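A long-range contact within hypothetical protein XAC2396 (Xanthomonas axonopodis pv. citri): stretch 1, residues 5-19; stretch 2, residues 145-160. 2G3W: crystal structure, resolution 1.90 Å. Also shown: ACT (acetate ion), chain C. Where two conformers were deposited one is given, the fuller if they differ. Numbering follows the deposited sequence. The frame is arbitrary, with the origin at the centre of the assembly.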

# COMPACT_ATOMS: atom_id res chain seq x y z
N ALA A 5 7.31 31.75 -18.04
CA ALA A 5 7.06 30.29 -18.14
C ALA A 5 7.58 29.71 -19.47
O ALA A 5 7.69 30.42 -20.45
CB ALA A 5 5.57 29.97 -17.96
N THR A 6 7.93 28.42 -19.48
CA THR A 6 8.36 27.78 -20.72
C THR A 6 7.54 26.52 -20.93
O THR A 6 7.32 25.73 -19.99
CB THR A 6 9.88 27.40 -20.73
OG1 THR A 6 10.12 26.36 -19.80
CG2 THR A 6 10.78 28.59 -20.33
N VAL A 7 7.11 26.32 -22.18
CA VAL A 7 6.23 25.21 -22.55
C VAL A 7 7.02 24.02 -23.04
O VAL A 7 7.89 24.14 -23.90
CB VAL A 7 5.25 25.60 -23.69
CG1 VAL A 7 4.28 24.46 -23.95
CG2 VAL A 7 4.50 26.87 -23.36
N ARG A 8 6.68 22.85 -22.51
CA ARG A 8 7.31 21.61 -22.90
C ARG A 8 6.29 20.69 -23.53
O ARG A 8 5.13 20.70 -23.14
CB ARG A 8 7.93 20.94 -21.67
CG ARG A 8 8.76 21.94 -20.87
CD ARG A 8 9.88 21.28 -20.20
NE ARG A 8 10.74 22.19 -19.45
CZ ARG A 8 12.02 22.37 -19.72
NH1 ARG A 8 12.59 21.73 -20.74
NH2 ARG A 8 12.75 23.18 -18.97
N ARG A 9 6.76 19.88 -24.47
CA ARG A 9 5.95 18.83 -25.06
C ARG A 9 6.34 17.49 -24.45
O ARG A 9 7.52 17.22 -24.22
CB ARG A 9 6.15 18.78 -26.58
CG ARG A 9 5.52 19.93 -27.38
CD ARG A 9 5.67 19.63 -28.89
NE ARG A 9 4.99 20.58 -29.78
CZ ARG A 9 5.60 21.47 -30.55
NH1 ARG A 9 6.93 21.56 -30.57
NH2 ARG A 9 4.89 22.27 -31.33
N ALA A 10 5.35 16.64 -24.22
CA ALA A 10 5.63 15.30 -23.72
C ALA A 10 4.73 14.30 -24.40
O ALA A 10 3.52 14.46 -24.41
CB ALA A 10 5.44 15.25 -22.23
N GLU A 11 5.33 13.28 -25.00
CA GLU A 11 4.56 12.17 -25.55
C GLU A 11 4.76 10.97 -24.63
O GLU A 11 5.90 10.57 -24.34
CB GLU A 11 5.01 11.84 -26.97
CG GLU A 11 5.17 13.07 -27.89
CD GLU A 11 3.84 13.71 -28.32
OE1 GLU A 11 2.86 12.98 -28.61
OE2 GLU A 11 3.79 14.97 -28.40
N LEU A 12 3.65 10.41 -24.15
CA LEU A 12 3.71 9.26 -23.26
C LEU A 12 3.06 8.03 -23.89
O LEU A 12 1.87 8.06 -24.25
CB LEU A 12 3.03 9.57 -21.92
CG LEU A 12 3.48 10.79 -21.10
CD1 LEU A 12 2.61 10.97 -19.86
CD2 LEU A 12 4.94 10.67 -20.72
N GLN A 13 3.85 6.98 -24.06
CA GLN A 13 3.33 5.68 -24.41
C GLN A 13 3.31 4.82 -23.15
O GLN A 13 4.36 4.38 -22.68
CB GLN A 13 4.15 5.02 -25.52
CG GLN A 13 3.44 3.83 -26.17
CD GLN A 13 2.15 4.19 -26.88
OE1 GLN A 13 2.17 4.76 -27.97
NE2 GLN A 13 1.02 3.85 -26.28
N ILE A 14 2.11 4.63 -22.62
CA ILE A 14 1.88 4.04 -21.30
C ILE A 14 1.45 2.58 -21.42
O ILE A 14 0.59 2.23 -22.23
CB ILE A 14 0.85 4.86 -20.49
CG1 ILE A 14 1.28 6.33 -20.42
CG2 ILE A 14 0.63 4.26 -19.06
CD1 ILE A 14 0.41 7.18 -19.53
N SER A 15 2.10 1.73 -20.63
CA SER A 15 1.77 0.32 -20.52
C SER A 15 1.61 0.01 -19.05
O SER A 15 2.59 -0.29 -18.35
CB SER A 15 2.88 -0.53 -21.12
OG SER A 15 2.94 -0.33 -22.51
N ASP A 16 0.38 0.12 -18.57
CA ASP A 16 0.10 -0.10 -17.17
C ASP A 16 -0.54 -1.47 -17.00
O ASP A 16 -1.73 -1.63 -17.24
CB ASP A 16 -0.82 1.00 -16.64
CG ASP A 16 -0.99 0.95 -15.12
OD1 ASP A 16 -0.83 -0.12 -14.49
OD2 ASP A 16 -1.27 2.00 -14.53
N MSE A 17 0.27 -2.45 -16.60
CA MSE A 17 -0.17 -3.81 -16.29
C MSE A 17 -1.16 -3.83 -15.13
O MSE A 17 -2.11 -4.60 -15.10
CB MSE A 17 1.03 -4.67 -15.89
CG MSE A 17 1.70 -5.47 -17.01
SE MSE A 17 3.43 -6.30 -16.48
CE MSE A 17 3.39 -6.08 -14.53
N ASP A 18 -0.91 -2.97 -14.15
CA ASP A 18 -1.73 -2.93 -12.93
C ASP A 18 -3.19 -2.49 -13.16
O ASP A 18 -4.10 -3.00 -12.50
CB ASP A 18 -1.06 -2.06 -11.85
CG ASP A 18 0.31 -2.59 -11.40
OD1 ASP A 18 0.59 -3.78 -11.61
OD2 ASP A 18 1.10 -1.81 -10.82
N ARG A 19 -3.39 -1.57 -14.11
CA ARG A 19 -4.71 -0.96 -14.36
C ARG A 19 -5.45 -1.58 -15.54
O ARG A 19 -6.66 -1.39 -15.68
CB ARG A 19 -4.56 0.54 -14.70
CG ARG A 19 -4.42 1.50 -13.54
CD ARG A 19 -4.02 2.90 -14.08
NE ARG A 19 -5.16 3.63 -14.63
CZ ARG A 19 -5.10 4.70 -15.41
NH1 ARG A 19 -3.94 5.21 -15.78
NH2 ARG A 19 -6.24 5.25 -15.83
C ACT C . 9.36 24.14 -27.00
O ACT C . 9.58 25.03 -26.11
OXT ACT C . 10.03 24.22 -28.05
CH3 ACT C . 8.37 23.02 -26.80
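Stretch 2, residues 145-160: LIQRGMRFDVIIQDGE

The two strands end in an unusual clasp: the carboxylate of Asp18, just past the end of its own strand, reaches across to two consecutive backbone amides in the turn that closes the other. Asp158 N donates to Asp18 OD1 at 2.7 Å and Gly159 N donates to Asp18 OD2, also at 2.7 Å, so each oxygen takes one amide. The turn that offers them is type I' and runs from Gln157 to Glu160, with Asp158 and Gly159 at its centre. Both have positive phi, 54° for Asp158 and 78° for Gly159; positive phi by itself favours glycine, which is what the chain has at 159.

Before this clasp the contact is a regular parallel pairing across a sequence gap of at least 138 residues. Strand 149-157 runs in the same direction as strand 6-16, at a crossing angle of -17° and a closest axial approach of 4.6 Å. The register advances one for one, from Arg9 beside Gly149, CA to CA 4.7 Å, to Asp16 beside Ile156, CA to CA 4.4 Å.

As parallel geometry requires, every second residue of stretch 1 uses both its amide and its carbonyl. Arg9 N donates to Arg148 O at 2.8 Å, and Met150 N returns a bond to Arg9 O at 2.8 Å. Glu11 repeats the pattern: its N reaches Met150 O and its O receives Phe152 N, both at 2.8 Å. Gln13 and Ser15 continue it, the longest link being Val154 N to Gln13 O at 3.0 Å. The ladder closes with Met17 N on Ile156 O at 2.7 Å.

Alternation sorts the side chains. Ala10, Leu12, Ile14 and Asp16 share one face with Met150, Phe152, Val154 and Ile156, and all eight are buried. Here Leu12 CD2 packs 3.8 Å from Phe152 CB and 4.1 Å from Val154 CG2, while Ile14 CG1 lies 4.2 Å from Val154 CB. Met150 is selenomethionine. The other face carries Arg9, Glu11, Gln13 and Ser15 beside Gly149, Arg151, Asp153 and Ile155, a largely polar set with none buried.

At the opening end, Arg8 extends over the segment leading into the second strand. Its guanidinium has Ile146 CD1 over one face and Arg148 NE over the opposite face, and Arg8 NH1 makes a weak hydrogen bond to Gln147 O at 3.2 Å. Arg148 NH2 in turn donates to ACT O at 3.1 Å, an acetate probably from the crystallisation liquor. The rule is a uniform backbone ladder, one buried, largely apolar face, and side chains that finish both ends.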

# COMPACT_ATOMS: atom_id res chain seq x y z
N LEU A 145 16.23 14.37 -16.76
CA LEU A 145 15.88 13.87 -18.10
C LEU A 145 14.96 14.85 -18.83
O LEU A 145 14.51 14.55 -19.95
CB LEU A 145 15.20 12.50 -18.00
CG LEU A 145 16.01 11.32 -17.44
CD1 LEU A 145 15.23 10.04 -17.53
CD2 LEU A 145 17.34 11.14 -18.17
N ILE A 146 14.68 15.99 -18.22
CA ILE A 146 13.82 17.01 -18.82
C ILE A 146 14.38 17.52 -20.18
O ILE A 146 15.58 17.70 -20.35
CB ILE A 146 13.56 18.18 -17.85
CG1 ILE A 146 12.27 18.93 -18.23
CG2 ILE A 146 14.76 19.14 -17.80
CD1 ILE A 146 11.85 19.88 -17.13
N GLN A 147 13.49 17.71 -21.14
CA GLN A 147 13.83 18.29 -22.44
C GLN A 147 12.66 19.14 -22.89
O GLN A 147 11.61 19.08 -22.30
CB GLN A 147 14.11 17.19 -23.47
CG GLN A 147 15.23 16.23 -23.09
CD GLN A 147 15.50 15.23 -24.18
OE1 GLN A 147 16.63 15.09 -24.65
NE2 GLN A 147 14.45 14.54 -24.62
N ARG A 148 12.83 19.96 -23.93
CA ARG A 148 11.71 20.75 -24.44
C ARG A 148 10.70 19.87 -25.16
O ARG A 148 9.50 20.10 -25.08
CB ARG A 148 12.21 21.87 -25.36
CG ARG A 148 13.02 22.92 -24.65
CD ARG A 148 12.15 23.90 -23.92
NE ARG A 148 12.94 25.04 -23.46
CZ ARG A 148 12.82 26.28 -23.92
NH1 ARG A 148 13.61 27.23 -23.42
NH2 ARG A 148 11.92 26.59 -24.85
N GLY A 149 11.19 18.85 -25.87
CA GLY A 149 10.32 17.88 -26.56
C GLY A 149 10.63 16.47 -26.10
O GLY A 149 11.65 15.91 -26.47
N MSE A 150 9.75 15.88 -25.29
CA MSE A 150 10.05 14.60 -24.65
C MSE A 150 9.23 13.45 -25.19
O MSE A 150 8.08 13.64 -25.60
CB MSE A 150 9.84 14.69 -23.13
CG MSE A 150 10.49 15.92 -22.52
SE MSE A 150 10.35 15.90 -20.61
CE MSE A 150 11.85 14.85 -20.42
N ARG A 151 9.82 12.26 -25.18
CA ARG A 151 9.09 11.02 -25.50
C ARG A 151 9.43 9.95 -24.46
O ARG A 151 10.59 9.60 -24.31
CB ARG A 151 9.44 10.52 -26.90
CG ARG A 151 8.67 11.21 -28.02
CD ARG A 151 9.40 11.14 -29.36
NE ARG A 151 8.48 11.29 -30.49
N PHE A 152 8.41 9.46 -23.75
CA PHE A 152 8.60 8.43 -22.73
C PHE A 152 7.72 7.20 -22.94
O PHE A 152 6.53 7.31 -23.26
CB PHE A 152 8.33 8.98 -21.32
CG PHE A 152 9.45 9.81 -20.77
CD1 PHE A 152 10.54 9.21 -20.12
CD2 PHE A 152 9.43 11.19 -20.90
CE1 PHE A 152 11.58 9.99 -19.62
CE2 PHE A 152 10.47 11.97 -20.43
CZ PHE A 152 11.54 11.37 -19.78
N ASP A 153 8.34 6.02 -22.77
CA ASP A 153 7.61 4.82 -22.42
C ASP A 153 7.52 4.82 -20.93
O ASP A 153 8.53 5.01 -20.24
CB ASP A 153 8.37 3.57 -22.86
CG ASP A 153 8.44 3.45 -24.36
OD1 ASP A 153 7.41 3.63 -25.03
OD2 ASP A 153 9.54 3.18 -24.88
N VAL A 154 6.29 4.67 -20.44
CA VAL A 154 6.02 4.52 -19.03
C VAL A 154 5.48 3.11 -18.85
O VAL A 154 4.38 2.78 -19.33
CB VAL A 154 4.99 5.55 -18.52
CG1 VAL A 154 5.01 5.60 -16.98
CG2 VAL A 154 5.27 6.94 -19.10
N ILE A 155 6.29 2.28 -18.21
CA ILE A 155 5.94 0.89 -18.01
C ILE A 155 5.57 0.74 -16.52
O ILE A 155 6.41 0.97 -15.64
CB ILE A 155 7.11 -0.04 -18.41
CG1 ILE A 155 7.20 -0.15 -19.94
CG2 ILE A 155 6.92 -1.43 -17.84
CD1 ILE A 155 8.58 -0.39 -20.45
N ILE A 156 4.32 0.38 -16.25
CA ILE A 156 3.85 0.17 -14.86
C ILE A 156 3.44 -1.29 -14.67
O ILE A 156 2.68 -1.84 -15.48
CB ILE A 156 2.71 1.14 -14.49
CG1 ILE A 156 3.13 2.59 -14.83
CG2 ILE A 156 2.34 1.00 -13.01
CD1 ILE A 156 2.02 3.65 -14.63
N GLN A 157 4.01 -1.91 -13.63
CA GLN A 157 3.85 -3.34 -13.37
C GLN A 157 4.16 -3.66 -11.90
O GLN A 157 5.24 -3.31 -11.41
CB GLN A 157 4.75 -4.15 -14.31
CG GLN A 157 6.27 -4.17 -13.98
CD GLN A 157 7.00 -2.83 -14.16
OE1 GLN A 157 6.47 -1.87 -14.74
NE2 GLN A 157 8.23 -2.76 -13.68
N ASP A 158 3.24 -4.32 -11.20
CA ASP A 158 3.44 -4.67 -9.79
C ASP A 158 3.80 -3.48 -8.87
O ASP A 158 4.61 -3.62 -7.95
CB ASP A 158 4.48 -5.80 -9.66
CG ASP A 158 4.03 -7.08 -10.33
OD1 ASP A 158 2.80 -7.29 -10.42
OD2 ASP A 158 4.90 -7.87 -10.76
N GLY A 159 3.20 -2.33 -9.13
CA GLY A 159 3.42 -1.11 -8.35
C GLY A 159 4.72 -0.37 -8.64
O GLY A 159 5.03 0.64 -8.02
N GLU A 160 5.47 -0.88 -9.61
CA GLU A 160 6.74 -0.30 -10.01
C GLU A 160 6.55 0.49 -11.31
O GLU A 160 5.83 0.06 -12.22
CB GLU A 160 7.76 -1.41 -10.19
CG GLU A 160 9.09 -0.97 -10.69
CD GLU A 160 10.07 -2.10 -10.80
OE1 GLU A 160 9.99 -2.89 -11.77
OE2 GLU A 160 10.94 -2.20 -9.92